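Local coordinates for protein L-talarate/galactarate dehydratase (Salmonella typhimurium, PDB 2PP0) that dehydrates both L-talarate and galactarate to 5-keto-4-deoxy-D-glucarate with the help of one magnesium ion per subunit, and also epimerizes L-talarate to galactarate, at residues B[208-213]-B[246-251]; B[169-174]-B[348-353]; B[178-183]-B[214-219]. All coordinates share one frame; numbering follows the deposited sequence.

Interaction 1 (B[208-213]-B[246-251])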
ATOM      1  N   ARG B 208      -6.003  38.653  19.335  1.00 43.94           N
ATOM      2  CA  ARG B 208      -5.053  39.251  20.264  1.00 44.46           C
ATOM      3  C   ARG B 208      -3.923  38.278  20.589  1.00 44.66           C
ATOM      4  O   ARG B 208      -2.744  38.619  20.481  1.00 45.76           O
ATOM      5  CB  ARG B 208      -5.775  39.658  21.549  1.00 44.98           C
ATOM      6  CG  ARG B 208      -4.849  40.129  22.657  1.00 46.47           C
ATOM      7  CD  ARG B 208      -5.625  40.623  23.861  1.00 47.06           C
ATOM      8  NE  ARG B 208      -4.727  41.003  24.945  1.00 50.02           N
ATOM      9  CZ  ARG B 208      -4.134  40.144  25.768  1.00 50.67           C
ATOM     10  NH1 ARG B 208      -4.349  38.840  25.639  1.00 51.88           N
ATOM     11  NH2 ARG B 208      -3.317  40.589  26.713  1.00 52.41           N
ATOM     12  N   ARG B 209      -4.288  37.066  20.991  1.00 43.83           N
ATOM     13  CA  ARG B 209      -3.298  36.053  21.322  1.00 42.62           C
ATOM     14  C   ARG B 209      -2.463  35.693  20.097  1.00 42.85           C
ATOM     15  O   ARG B 209      -1.239  35.586  20.185  1.00 44.14           O
ATOM     16  CB  ARG B 209      -3.993  34.808  21.884  1.00 41.13           C
ATOM     17  CG  ARG B 209      -4.621  35.037  23.249  1.00 39.33           C
ATOM     18  CD  ARG B 209      -5.788  34.097  23.519  1.00 40.17           C
ATOM     19  NE  ARG B 209      -5.395  32.700  23.697  1.00 40.33           N
ATOM     20  CZ  ARG B 209      -4.672  32.244  24.716  1.00 39.77           C
ATOM     21  NH1 ARG B 209      -4.248  33.074  25.661  1.00 40.81           N
ATOM     22  NH2 ARG B 209      -4.391  30.952  24.803  1.00 39.11           N
ATOM     23  N   LEU B 210      -3.122  35.524  18.950  1.00 43.01           N
ATOM     24  CA  LEU B 210      -2.425  35.167  17.717  1.00 42.01           C
ATOM     25  C   LEU B 210      -1.430  36.250  17.300  1.00 42.96           C
ATOM     26  O   LEU B 210      -0.327  35.944  16.843  1.00 42.58           O
ATOM     27  CB  LEU B 210      -3.431  34.916  16.583  1.00 41.36           C
ATOM     28  CG  LEU B 210      -2.884  34.426  15.233  1.00 40.53           C
ATOM     29  CD1 LEU B 210      -2.085  33.144  15.422  1.00 40.38           C
ATOM     30  CD2 LEU B 210      -4.038  34.184  14.275  1.00 39.96           C
ATOM     31  N   THR B 211      -1.811  37.514  17.459  1.00 43.19           N
ATOM     32  CA  THR B 211      -0.922  38.613  17.090  1.00 43.93           C
ATOM     33  C   THR B 211       0.296  38.652  18.012  1.00 44.00           C
ATOM     34  O   THR B 211       1.415  38.924  17.570  1.00 43.99           O
ATOM     35  CB  THR B 211      -1.641  39.985  17.159  1.00 45.10           C
ATOM     36  OG1 THR B 211      -2.069  40.241  18.504  1.00 49.22           O
ATOM     37  CG2 THR B 211      -2.847  40.001  16.234  1.00 42.53           C
ATOM     38  N   ALA B 212       0.070  38.377  19.293  1.00 43.95           N
ATOM     39  CA  ALA B 212       1.147  38.375  20.274  1.00 43.88           C
ATOM     40  C   ALA B 212       2.132  37.239  19.998  1.00 44.86           C
ATOM     41  O   ALA B 212       3.340  37.400  20.182  1.00 46.27           O
ATOM     42  CB  ALA B 212       0.575  38.241  21.679  1.00 43.13           C
ATOM     43  N   VAL B 213       1.613  36.092  19.559  1.00 44.73           N
ATOM     44  CA  VAL B 213       2.456  34.937  19.262  1.00 44.28           C
ATOM     45  C   VAL B 213       3.277  35.131  17.988  1.00 44.83           C
ATOM     46  O   VAL B 213       4.460  34.784  17.952  1.00 45.09           O
ATOM     47  CB  VAL B 213       1.624  33.645  19.125  1.00 43.76           C
ATOM     48  CG1 VAL B 213       2.529  32.484  18.727  1.00 42.78           C
ATOM     49  CG2 VAL B 213       0.930  33.337  20.440  1.00 43.03           C
ATOM     50  N   PHE B 246      -1.086  36.770   8.832  1.00 46.32           N
ATOM     51  CA  PHE B 246      -0.137  36.047   9.674  1.00 44.78           C
ATOM     52  C   PHE B 246       0.664  34.980   8.917  1.00 44.70           C
ATOM     53  O   PHE B 246       1.570  34.363   9.482  1.00 45.90           O
ATOM     54  CB  PHE B 246      -0.873  35.413  10.858  1.00 44.86           C
ATOM     55  CG  PHE B 246      -1.583  36.413  11.739  1.00 45.63           C
ATOM     56  CD1 PHE B 246      -0.862  37.347  12.479  1.00 45.47           C
ATOM     57  CD2 PHE B 246      -2.974  36.421  11.826  1.00 45.74           C
ATOM     58  CE1 PHE B 246      -1.516  38.276  13.292  1.00 45.31           C
ATOM     59  CE2 PHE B 246      -3.640  37.343  12.635  1.00 45.19           C
ATOM     60  CZ  PHE B 246      -2.911  38.274  13.371  1.00 45.49           C
ATOM     61  N   ASN B 247       0.335  34.772   7.645  1.00 43.40           N
ATOM     62  CA  ASN B 247       1.025  33.786   6.810  1.00 43.12           C
ATOM     63  C   ASN B 247       1.092  32.403   7.456  1.00 41.58           C
ATOM     64  O   ASN B 247       2.105  31.709   7.365  1.00 41.94           O
ATOM     65  CB  ASN B 247       2.442  34.273   6.492  1.00 45.54           C
ATOM     66  CG  ASN B 247       2.454  35.511   5.610  1.00 48.28           C
ATOM     67  OD1 ASN B 247       3.467  36.208   5.513  1.00 49.64           O
ATOM     68  ND2 ASN B 247       1.329  35.786   4.954  1.00 47.50           N
ATOM     69  N   LEU B 248       0.000  32.004   8.095  1.00 38.82           N
ATOM     70  CA  LEU B 248      -0.083  30.714   8.769  1.00 36.86           C
ATOM     71  C   LEU B 248       0.184  29.523   7.850  1.00 35.10           C
ATOM     72  O   LEU B 248      -0.080  29.577   6.648  1.00 34.26           O
ATOM     73  CB  LEU B 248      -1.472  30.554   9.393  1.00 36.62           C
ATOM     74  CG  LEU B 248      -1.894  31.610  10.413  1.00 37.77           C
ATOM     75  CD1 LEU B 248      -3.341  31.374  10.831  1.00 37.66           C
ATOM     76  CD2 LEU B 248      -0.971  31.550  11.615  1.00 37.62           C
ATOM     77  N   ILE B 249       0.705  28.446   8.429  1.00 33.03           N
ATOM     78  CA  ILE B 249       0.965  27.229   7.668  1.00 32.14           C
ATOM     79  C   ILE B 249      -0.394  26.636   7.305  1.00 31.43           C
ATOM     80  O   ILE B 249      -0.565  26.068   6.226  1.00 32.10           O
ATOM     81  CB  ILE B 249       1.768  26.194   8.496  1.00 31.35           C
ATOM     82  CG1 ILE B 249       3.150  26.760   8.838  1.00 30.00           C
ATOM     83  CG2 ILE B 249       1.904  24.890   7.711  1.00 30.41           C
ATOM     84  CD1 ILE B 249       3.974  27.152   7.604  1.00 31.69           C
ATOM     85  N   TRP B 250      -1.359  26.769   8.217  1.00 31.27           N
ATOM     86  CA  TRP B 250      -2.712  26.278   7.970  1.00 29.44           C
ATOM     87  C   TRP B 250      -3.720  26.713   9.035  1.00 28.86           C
ATOM     88  O   TRP B 250      -3.347  27.184  10.107  1.00 28.77           O
ATOM     89  CB  TRP B 250      -2.723  24.741   7.856  1.00 29.45           C
ATOM     90  CG  TRP B 250      -2.547  23.972   9.156  1.00 30.26           C
ATOM     91  CD1 TRP B 250      -3.326  24.058  10.286  1.00 31.60           C
ATOM     92  CD2 TRP B 250      -1.560  22.970   9.433  1.00 30.79           C
ATOM     93  NE1 TRP B 250      -2.883  23.173  11.239  1.00 31.11           N
ATOM     94  CE2 TRP B 250      -1.801  22.493  10.744  1.00 31.41           C
ATOM     95  CE3 TRP B 250      -0.493  22.428   8.701  1.00 30.94           C
ATOM     96  CZ2 TRP B 250      -1.013  21.500  11.340  1.00 30.01           C
ATOM     97  CZ3 TRP B 250       0.293  21.437   9.295  1.00 30.60           C
ATOM     98  CH2 TRP B 250       0.026  20.986  10.602  1.00 31.90           C
ATOM     99  N   ILE B 251      -4.999  26.571   8.709  1.00 28.77           N
ATOM    100  CA  ILE B 251      -6.093  26.871   9.638  1.00 28.78           C
ATOM    101  C   ILE B 251      -6.777  25.516   9.776  1.00 27.72           C
ATOM    102  O   ILE B 251      -7.348  24.999   8.820  1.00 28.33           O
ATOM    103  CB  ILE B 251      -7.092  27.895   9.058  1.00 31.08           C
ATOM    104  CG1 ILE B 251      -6.401  29.252   8.885  1.00 29.52           C
ATOM    105  CG2 ILE B 251      -8.292  28.041   9.994  1.00 30.30           C
ATOM    106  CD1 ILE B 251      -7.220  30.265   8.102  1.00 31.02           C
TER
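Leu-210 lies over one face of the Phe-246 ring in a CH-pi contact, and these two residues bury most of the surface shared here. Leu-210 CG stands 4.0 Å from the ring centroid, only 14° off the normal, and Leu-210 CD2 comes down on the same ring at Phe-246 CD2, 3.5 Å away. Leucine CG is set anti to the backbone N (chi1 -176°), which swings the branched end out from the helix and over the phenyl group.

The remaining apolar contacts flank that CH-pi contact. Thr-211 meets the ring at its edge, near the plane, with CG2 at 3.3 Å from Phe-246 CZ, while Leu-210 CD1 reaches across to Leu-248 CD2 at 4.3 Å.

The hydroxyl of Thr-211 turns back on its own helix. At chi1 62° OG1 sits between backbone N and carbonyl carbon, where it gives Arg-208 O a 2.6 Å hydrogen bond tilted out of the carbonyl plane. That oxygen also accepts from Ala-212 N, on the same face.

In the barrel, the loop between helix 233-243 and strand 251-252 packs on helix 203-217 through Phe-246 and Leu-248. Leu-210 and Leu-248 both rest on strand 223-226, and Arg-208, Arg-209 and Ala-212 touch Leu-176 of helix 176-188.

Interaction 2 (B[169-174]-B[348-353])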
ATOM      1  N   GLY B 169       1.583  23.458  24.311  1.00 37.55           N
ATOM      2  CA  GLY B 169       1.701  24.780  24.902  1.00 38.43           C
ATOM      3  C   GLY B 169       0.861  25.890  24.297  1.00 39.75           C
ATOM      4  O   GLY B 169       1.113  27.068  24.565  1.00 40.47           O
ATOM      5  N   GLY B 170      -0.138  25.537  23.494  1.00 39.10           N
ATOM      6  CA  GLY B 170      -0.967  26.562  22.881  1.00 38.98           C
ATOM      7  C   GLY B 170      -2.458  26.427  23.129  1.00 38.28           C
ATOM      8  O   GLY B 170      -3.259  26.925  22.336  1.00 38.95           O
ATOM      9  N   PHE B 171      -2.834  25.769  24.223  1.00 38.23           N
ATOM     10  CA  PHE B 171      -4.246  25.566  24.559  1.00 38.66           C
ATOM     11  C   PHE B 171      -4.934  26.794  25.161  1.00 39.42           C
ATOM     12  O   PHE B 171      -4.275  27.697  25.687  1.00 38.97           O
ATOM     13  CB  PHE B 171      -4.382  24.360  25.493  1.00 37.43           C
ATOM     14  CG  PHE B 171      -4.398  23.034  24.774  1.00 37.76           C
ATOM     15  CD1 PHE B 171      -5.595  22.498  24.306  1.00 37.52           C
ATOM     16  CD2 PHE B 171      -3.217  22.319  24.566  1.00 38.88           C
ATOM     17  CE1 PHE B 171      -5.621  21.263  23.642  1.00 37.59           C
ATOM     18  CE2 PHE B 171      -3.229  21.085  23.902  1.00 38.06           C
ATOM     19  CZ  PHE B 171      -4.435  20.556  23.441  1.00 38.12           C
ATOM     20  N   LEU B 172      -6.267  26.807  25.085  1.00 39.97           N
ATOM     21  CA  LEU B 172      -7.088  27.924  25.565  1.00 39.92           C
ATOM     22  C   LEU B 172      -7.237  28.149  27.072  1.00 40.72           C
ATOM     23  O   LEU B 172      -7.752  29.185  27.493  1.00 40.98           O
ATOM     24  CB  LEU B 172      -8.482  27.845  24.930  1.00 39.17           C
ATOM     25  CG  LEU B 172      -8.562  28.341  23.483  1.00 38.12           C
ATOM     26  CD1 LEU B 172      -9.892  27.940  22.870  1.00 38.21           C
ATOM     27  CD2 LEU B 172      -8.376  29.859  23.451  1.00 36.69           C
ATOM     28  N   HIS B 173      -6.805  27.196  27.887  1.00 40.88           N
ATOM     29  CA  HIS B 173      -6.899  27.361  29.335  1.00 41.34           C
ATOM     30  C   HIS B 173      -5.605  28.005  29.832  1.00 41.96           C
ATOM     31  O   HIS B 173      -5.447  28.291  31.020  1.00 43.40           O
ATOM     32  CB  HIS B 173      -7.093  26.002  30.005  1.00 41.86           C
ATOM     33  CG  HIS B 173      -5.978  25.037  29.739  1.00 42.86           C
ATOM     34  ND1 HIS B 173      -4.768  25.097  30.398  1.00 43.02           N
ATOM     35  CD2 HIS B 173      -5.878  24.013  28.858  1.00 42.01           C
ATOM     36  CE1 HIS B 173      -3.971  24.151  29.933  1.00 42.10           C
ATOM     37  NE2 HIS B 173      -4.619  23.481  28.998  1.00 43.04           N
ATOM     38  N   THR B 174      -4.686  28.238  28.900  1.00 40.91           N
ATOM     39  CA  THR B 174      -3.387  28.826  29.205  1.00 40.83           C
ATOM     40  C   THR B 174      -3.359  30.336  28.958  1.00 41.03           C
ATOM     41  O   THR B 174      -3.595  30.796  27.838  1.00 40.90           O
ATOM     42  CB  THR B 174      -2.285  28.158  28.344  1.00 40.43           C
ATOM     43  OG1 THR B 174      -2.314  26.738  28.549  1.00 39.54           O
ATOM     44  CG2 THR B 174      -0.909  28.690  28.715  1.00 39.81           C
ATOM     45  N   GLU B 348       2.854  16.351  14.780  1.00 32.70           N
ATOM     46  CA  GLU B 348       2.332  17.085  15.925  1.00 33.05           C
ATOM     47  C   GLU B 348       2.900  16.569  17.235  1.00 34.15           C
ATOM     48  O   GLU B 348       2.905  15.364  17.499  1.00 34.08           O
ATOM     49  CB  GLU B 348       0.801  16.991  15.926  1.00 35.29           C
ATOM     50  CG  GLU B 348       0.123  17.540  17.169  1.00 33.81           C
ATOM     51  CD  GLU B 348      -1.388  17.580  17.027  1.00 36.08           C
ATOM     52  OE1 GLU B 348      -1.967  16.592  16.508  1.00 34.83           O
ATOM     53  OE2 GLU B 348      -1.991  18.599  17.439  1.00 32.97           O
ATOM     54  N   HIS B 349       3.376  17.484  18.067  1.00 35.38           N
ATOM     55  CA  HIS B 349       3.966  17.086  19.336  1.00 36.60           C
ATOM     56  C   HIS B 349       3.157  17.358  20.600  1.00 36.45           C
ATOM     57  O   HIS B 349       2.583  18.436  20.777  1.00 35.93           O
ATOM     58  CB  HIS B 349       5.351  17.731  19.487  1.00 36.93           C
ATOM     59  CG  HIS B 349       5.935  17.593  20.859  1.00 38.44           C
ATOM     60  ND1 HIS B 349       5.479  18.322  21.937  1.00 38.26           N
ATOM     61  CD2 HIS B 349       6.927  16.801  21.332  1.00 37.84           C
ATOM     62  CE1 HIS B 349       6.164  17.984  23.016  1.00 38.95           C
ATOM     63  NE2 HIS B 349       7.048  17.063  22.676  1.00 39.30           N
ATOM     64  N   PHE B 350       3.139  16.343  21.460  1.00 36.68           N
ATOM     65  CA  PHE B 350       2.507  16.353  22.777  1.00 37.31           C
ATOM     66  C   PHE B 350       3.506  15.543  23.608  1.00 37.36           C
ATOM     67  O   PHE B 350       4.135  14.621  23.086  1.00 35.96           O
ATOM     68  CB  PHE B 350       1.175  15.593  22.798  1.00 39.23           C
ATOM     69  CG  PHE B 350       0.017  16.335  22.193  1.00 42.31           C
ATOM     70  CD1 PHE B 350      -0.173  16.364  20.816  1.00 42.72           C
ATOM     71  CD2 PHE B 350      -0.927  16.954  23.012  1.00 44.05           C
ATOM     72  CE1 PHE B 350      -1.288  16.992  20.264  1.00 44.55           C
ATOM     73  CE2 PHE B 350      -2.044  17.585  22.466  1.00 44.11           C
ATOM     74  CZ  PHE B 350      -2.224  17.600  21.090  1.00 44.24           C
ATOM     75  N   GLU B 351       3.652  15.866  24.886  1.00 37.02           N
ATOM     76  CA  GLU B 351       4.570  15.118  25.740  1.00 38.02           C
ATOM     77  C   GLU B 351       3.770  14.102  26.551  1.00 37.55           C
ATOM     78  O   GLU B 351       4.331  13.230  27.218  1.00 37.76           O
ATOM     79  CB  GLU B 351       5.303  16.065  26.699  1.00 38.44           C
ATOM     80  CG  GLU B 351       4.386  16.790  27.681  1.00 40.01           C
ATOM     81  CD  GLU B 351       3.894  18.134  27.163  1.00 39.76           C
ATOM     82  OE1 GLU B 351       3.486  18.221  25.987  1.00 38.77           O
ATOM     83  OE2 GLU B 351       3.908  19.106  27.947  1.00 40.37           O
ATOM     84  N   TRP B 352       2.451  14.221  26.470  1.00 35.66           N
ATOM     85  CA  TRP B 352       1.525  13.369  27.200  1.00 34.79           C
ATOM     86  C   TRP B 352       1.858  11.888  27.279  1.00 33.94           C
ATOM     87  O   TRP B 352       1.791  11.291  28.351  1.00 32.70           O
ATOM     88  CB  TRP B 352       0.119  13.522  26.615  1.00 35.90           C
ATOM     89  CG  TRP B 352      -0.432  14.915  26.691  1.00 36.13           C
ATOM     90  CD1 TRP B 352       0.184  16.022  27.208  1.00 36.77           C
ATOM     91  CD2 TRP B 352      -1.712  15.349  26.225  1.00 36.34           C
ATOM     92  NE1 TRP B 352      -0.636  17.120  27.090  1.00 37.07           N
ATOM     93  CE2 TRP B 352      -1.806  16.735  26.488  1.00 36.06           C
ATOM     94  CE3 TRP B 352      -2.791  14.702  25.609  1.00 36.33           C
ATOM     95  CZ2 TRP B 352      -2.936  17.484  26.157  1.00 36.63           C
ATOM     96  CZ3 TRP B 352      -3.915  15.446  25.277  1.00 36.32           C
ATOM     97  CH2 TRP B 352      -3.977  16.824  25.553  1.00 36.05           C
ATOM     98  N   LEU B 353       2.209  11.291  26.146  1.00 33.23           N
ATOM     99  CA  LEU B 353       2.506   9.864  26.110  1.00 34.30           C
ATOM    100  C   LEU B 353       3.942   9.476  26.460  1.00 34.76           C
ATOM    101  O   LEU B 353       4.237   8.293  26.612  1.00 35.54           O
ATOM    102  CB  LEU B 353       2.148   9.299  24.728  1.00 34.05           C
ATOM    103  CG  LEU B 353       0.731   9.623  24.229  1.00 34.84           C
ATOM    104  CD1 LEU B 353       0.477   8.916  22.903  1.00 34.45           C
ATOM    105  CD2 LEU B 353      -0.304   9.190  25.268  1.00 33.43           C
TER
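Phe-171 reaches out of the loop after strand 161-166 to meet two aromatic side chains, Phe-350 and Trp-352, in a buried and wholly apolar contact. Following the chain from the strand end, Glu-348 comes first; it makes no touch with 169-174, but it binds substrate, and its carboxylate is held by a salt bridge to Lys-195. His-349 follows.

Phe-350 is the first to reach the loop. It and Phe-171 meet rim to rim rather than face on, with Phe-171 CZ 3.9 Å from Phe-350 CE2, each atom lying at the edge of the other ring. The two ring planes are inclined at about 59°. Glu-351 passes by and turns to the second subunit, where its OE2 accepts a hydrogen bond from the backbone N of Thr-11.

Trp-352 then brings CZ2 to 4.3 Å from Phe-171 CE2. Within the same segment Phe-350 CD2 sits 3.5 Å above the centre of the indole, the phenyl ring steeply inclined to it, at about 65°, and not lying flat.

A pocket between the C-terminal strand ends of the barrel and the N-terminal capping domain is characteristic of the enolase superfamily. In this protein the three aromatics line part of it, next to Glu-348, the substrate-binding Lys-82, which makes a cation-pi contact with Phe-350, and Lys-197, the proton acceptor.

Interaction 3 (B[178-183]-B[214-219])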
ATOM      1  N   GLN B 178       1.790  32.816  29.581  1.00 44.99           N
ATOM      2  CA  GLN B 178       2.297  31.456  29.726  1.00 44.06           C
ATOM      3  C   GLN B 178       2.458  30.800  28.351  1.00 44.29           C
ATOM      4  O   GLN B 178       3.363  29.987  28.145  1.00 44.77           O
ATOM      5  CB  GLN B 178       1.358  30.618  30.599  1.00 44.13           C
ATOM      6  CG  GLN B 178       1.792  29.163  30.740  1.00 44.47           C
ATOM      7  CD  GLN B 178       3.067  28.995  31.556  1.00 46.97           C
ATOM      8  OE1 GLN B 178       3.880  28.112  31.279  1.00 47.20           O
ATOM      9  NE2 GLN B 178       3.238  29.832  32.577  1.00 46.07           N
ATOM     10  N   VAL B 179       1.575  31.145  27.415  1.00 42.88           N
ATOM     11  CA  VAL B 179       1.669  30.594  26.065  1.00 42.01           C
ATOM     12  C   VAL B 179       2.985  31.078  25.464  1.00 42.59           C
ATOM     13  O   VAL B 179       3.674  30.330  24.771  1.00 42.92           O
ATOM     14  CB  VAL B 179       0.510  31.077  25.155  1.00 41.07           C
ATOM     15  CG1 VAL B 179       0.792  30.700  23.698  1.00 39.01           C
ATOM     16  CG2 VAL B 179      -0.802  30.459  25.611  1.00 39.83           C
ATOM     17  N   LEU B 180       3.324  32.337  25.741  1.00 42.53           N
ATOM     18  CA  LEU B 180       4.554  32.935  25.237  1.00 42.83           C
ATOM     19  C   LEU B 180       5.787  32.308  25.886  1.00 43.08           C
ATOM     20  O   LEU B 180       6.847  32.222  25.264  1.00 43.48           O
ATOM     21  CB  LEU B 180       4.540  34.445  25.477  1.00 43.06           C
ATOM     22  CG  LEU B 180       3.443  35.199  24.719  1.00 43.25           C
ATOM     23  CD1 LEU B 180       3.458  36.670  25.112  1.00 43.04           C
ATOM     24  CD2 LEU B 180       3.656  35.042  23.218  1.00 43.37           C
ATOM     25  N   LYS B 181       5.649  31.874  27.136  1.00 43.91           N
ATOM     26  CA  LYS B 181       6.760  31.234  27.833  1.00 44.22           C
ATOM     27  C   LYS B 181       6.968  29.828  27.270  1.00 44.40           C
ATOM     28  O   LYS B 181       8.098  29.334  27.207  1.00 45.03           O
ATOM     29  CB  LYS B 181       6.488  31.144  29.337  1.00 44.16           C
ATOM     30  CG  LYS B 181       6.504  32.478  30.074  1.00 45.36           C
ATOM     31  CD  LYS B 181       6.295  32.275  31.569  1.00 45.28           C
ATOM     32  CE  LYS B 181       6.164  33.604  32.300  1.00 46.38           C
ATOM     33  NZ  LYS B 181       5.930  33.416  33.764  1.00 48.71           N
ATOM     34  N   ASN B 182       5.879  29.180  26.864  1.00 43.90           N
ATOM     35  CA  ASN B 182       5.982  27.835  26.301  1.00 43.20           C
ATOM     36  C   ASN B 182       6.645  27.907  24.930  1.00 42.31           C
ATOM     37  O   ASN B 182       7.399  27.010  24.551  1.00 43.38           O
ATOM     38  CB  ASN B 182       4.600  27.185  26.175  1.00 42.93           C
ATOM     39  CG  ASN B 182       3.901  27.038  27.514  1.00 42.69           C
ATOM     40  OD1 ASN B 182       4.526  26.700  28.524  1.00 42.62           O
ATOM     41  ND2 ASN B 182       2.593  27.276  27.525  1.00 41.93           N
ATOM     42  N   VAL B 183       6.358  28.978  24.190  1.00 41.44           N
ATOM     43  CA  VAL B 183       6.943  29.173  22.866  1.00 41.21           C
ATOM     44  C   VAL B 183       8.460  29.220  23.006  1.00 41.27           C
ATOM     45  O   VAL B 183       9.187  28.626  22.207  1.00 41.87           O
ATOM     46  CB  VAL B 183       6.460  30.490  22.224  1.00 40.67           C
ATOM     47  CG1 VAL B 183       7.335  30.845  21.033  1.00 41.00           C
ATOM     48  CG2 VAL B 183       5.019  30.344  21.772  1.00 41.62           C
ATOM     49  N   ARG B 214       2.658  35.671  16.940  1.00 44.93           N
ATOM     50  CA  ARG B 214       3.388  35.910  15.698  1.00 46.30           C
ATOM     51  C   ARG B 214       4.472  36.948  15.957  1.00 47.90           C
ATOM     52  O   ARG B 214       5.589  36.845  15.448  1.00 48.40           O
ATOM     53  CB  ARG B 214       2.454  36.417  14.596  1.00 45.67           C
ATOM     54  CG  ARG B 214       3.188  37.013  13.389  1.00 45.51           C
ATOM     55  CD  ARG B 214       4.218  36.040  12.809  1.00 45.22           C
ATOM     56  NE  ARG B 214       3.614  35.000  11.982  1.00 44.53           N
ATOM     57  CZ  ARG B 214       4.203  33.845  11.686  1.00 44.79           C
ATOM     58  NH1 ARG B 214       5.416  33.574  12.155  1.00 42.26           N
ATOM     59  NH2 ARG B 214       3.581  32.961  10.919  1.00 44.24           N
ATOM     60  N   GLU B 215       4.129  37.950  16.759  1.00 49.15           N
ATOM     61  CA  GLU B 215       5.058  39.018  17.096  1.00 49.72           C
ATOM     62  C   GLU B 215       6.304  38.440  17.771  1.00 49.04           C
ATOM     63  O   GLU B 215       7.431  38.790  17.421  1.00 49.26           O
ATOM     64  CB  GLU B 215       4.365  40.020  18.025  1.00 52.31           C
ATOM     65  CG  GLU B 215       5.110  41.333  18.224  1.00 56.65           C
ATOM     66  CD  GLU B 215       6.453  41.143  18.895  1.00 59.91           C
ATOM     67  OE1 GLU B 215       6.486  40.561  20.002  1.00 61.10           O
ATOM     68  OE2 GLU B 215       7.474  41.578  18.315  1.00 61.59           O
ATOM     69  N   ALA B 216       6.094  37.545  18.731  1.00 47.59           N
ATOM     70  CA  ALA B 216       7.193  36.929  19.459  1.00 46.71           C
ATOM     71  C   ALA B 216       8.017  35.966  18.611  1.00 46.52           C
ATOM     72  O   ALA B 216       9.233  35.877  18.773  1.00 46.06           O
ATOM     73  CB  ALA B 216       6.656  36.204  20.690  1.00 47.04           C
ATOM     74  N   LEU B 217       7.355  35.249  17.707  1.00 46.34           N
ATOM     75  CA  LEU B 217       8.028  34.273  16.855  1.00 45.19           C
ATOM     76  C   LEU B 217       8.812  34.877  15.705  1.00 45.43           C
ATOM     77  O   LEU B 217       9.820  34.321  15.272  1.00 44.70           O
ATOM     78  CB  LEU B 217       7.012  33.281  16.274  1.00 43.25           C
ATOM     79  CG  LEU B 217       6.397  32.230  17.199  1.00 42.70           C
ATOM     80  CD1 LEU B 217       5.371  31.419  16.423  1.00 43.31           C
ATOM     81  CD2 LEU B 217       7.484  31.324  17.750  1.00 42.94           C
ATOM     82  N   GLY B 218       8.351  36.015  15.208  1.00 45.90           N
ATOM     83  CA  GLY B 218       9.014  36.625  14.076  1.00 46.61           C
ATOM     84  C   GLY B 218       8.206  36.242  12.854  1.00 48.19           C
ATOM     85  O   GLY B 218       7.377  35.335  12.917  1.00 49.31           O
ATOM     86  N   ASP B 219       8.458  36.909  11.736  1.00 48.45           N
ATOM     87  CA  ASP B 219       7.718  36.666  10.504  1.00 48.99           C
ATOM     88  C   ASP B 219       7.929  35.335   9.778  1.00 48.93           C
ATOM     89  O   ASP B 219       7.108  34.958   8.944  1.00 49.83           O
ATOM     90  CB  ASP B 219       7.994  37.811   9.525  1.00 50.97           C
ATOM     91  CG  ASP B 219       7.506  39.154  10.043  1.00 52.89           C
ATOM     92  OD1 ASP B 219       7.832  39.509  11.198  1.00 54.48           O
ATOM     93  OD2 ASP B 219       6.802  39.860   9.290  1.00 54.58           O
TER
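Val-183 and Leu-217 make the tight half of this helix-to-helix contact. Val-183 CG1 is pressed to within 3.3 Å of Leu-217 CD2, shorter than an ordinary carbon-carbon contact, and both residues are buried. Val-183 holds CG1 anti to the backbone N (chi1 166°), which brings that methyl against Leu-217; the leucine answers with a single methyl of its branched end, its CG lying farther back.

The other half is slacker. Leu-180, one turn earlier, offers CD2 to the CB of Ala-216 at 4.1 Å, with Ala-216 exposed and Leu-180 partly exposed. Here a small methyl against a leucine tip is the whole of the contact, and it lies at the solvent margin. The CA atoms of Leu-180 and Ala-216 are 7.5 Å apart and those of Val-183 and Leu-217 8.0 Å, so the difference in tightness comes from the side chains and not from backbone spacing.

Beyond the touching residues, helix 203-217 closes with Gly-218, which leaves helical angles with a positive phi (99°) that favours glycine. Arg-214 folds back to grip this turn, NH1 donating to Gly-218 O at 2.7 Å; it approaches near the C=O line, but the bond is bent at the hydrogen (146°). Its NH1 also bonds to Phe-221 O, and NH2 bonds to Phe-246 O, so one guanidinium holds three backbone carbonyls.

Helices 176-188 and 203-217 are successive outer helices of the barrel, joined through strand 194-197. Leu-217 packs inward on Leu-223 of strand 223-226, while helix 176-188, at Gln-178 and Asn-182, lies against Ala-9 of the second subunit.

How the interactions relate
Interactions 1 and 3 share helix 203-217 and show two of its sides: interaction 1 is buried and rests on a leucine over an aromatic face, whereas interaction 3 joins aliphatic side chains of two outer helices and runs out to solvent. Interaction 2 stands apart as an all-aromatic cluster at the active site, close to substrate-binding residues and the subunit interface. The three also touch one another. Arg-209 NH2 of interaction 1 probably bonds to Thr-174 O of interaction 2, while interactions 2 and 3 meet mainly by packing, such as Thr-174 CG2 on Val-179 CG2, 3.6 Å away. Along the chain, the segments of interactions 1 and 3 alternate, while those of interaction 2 bracket both.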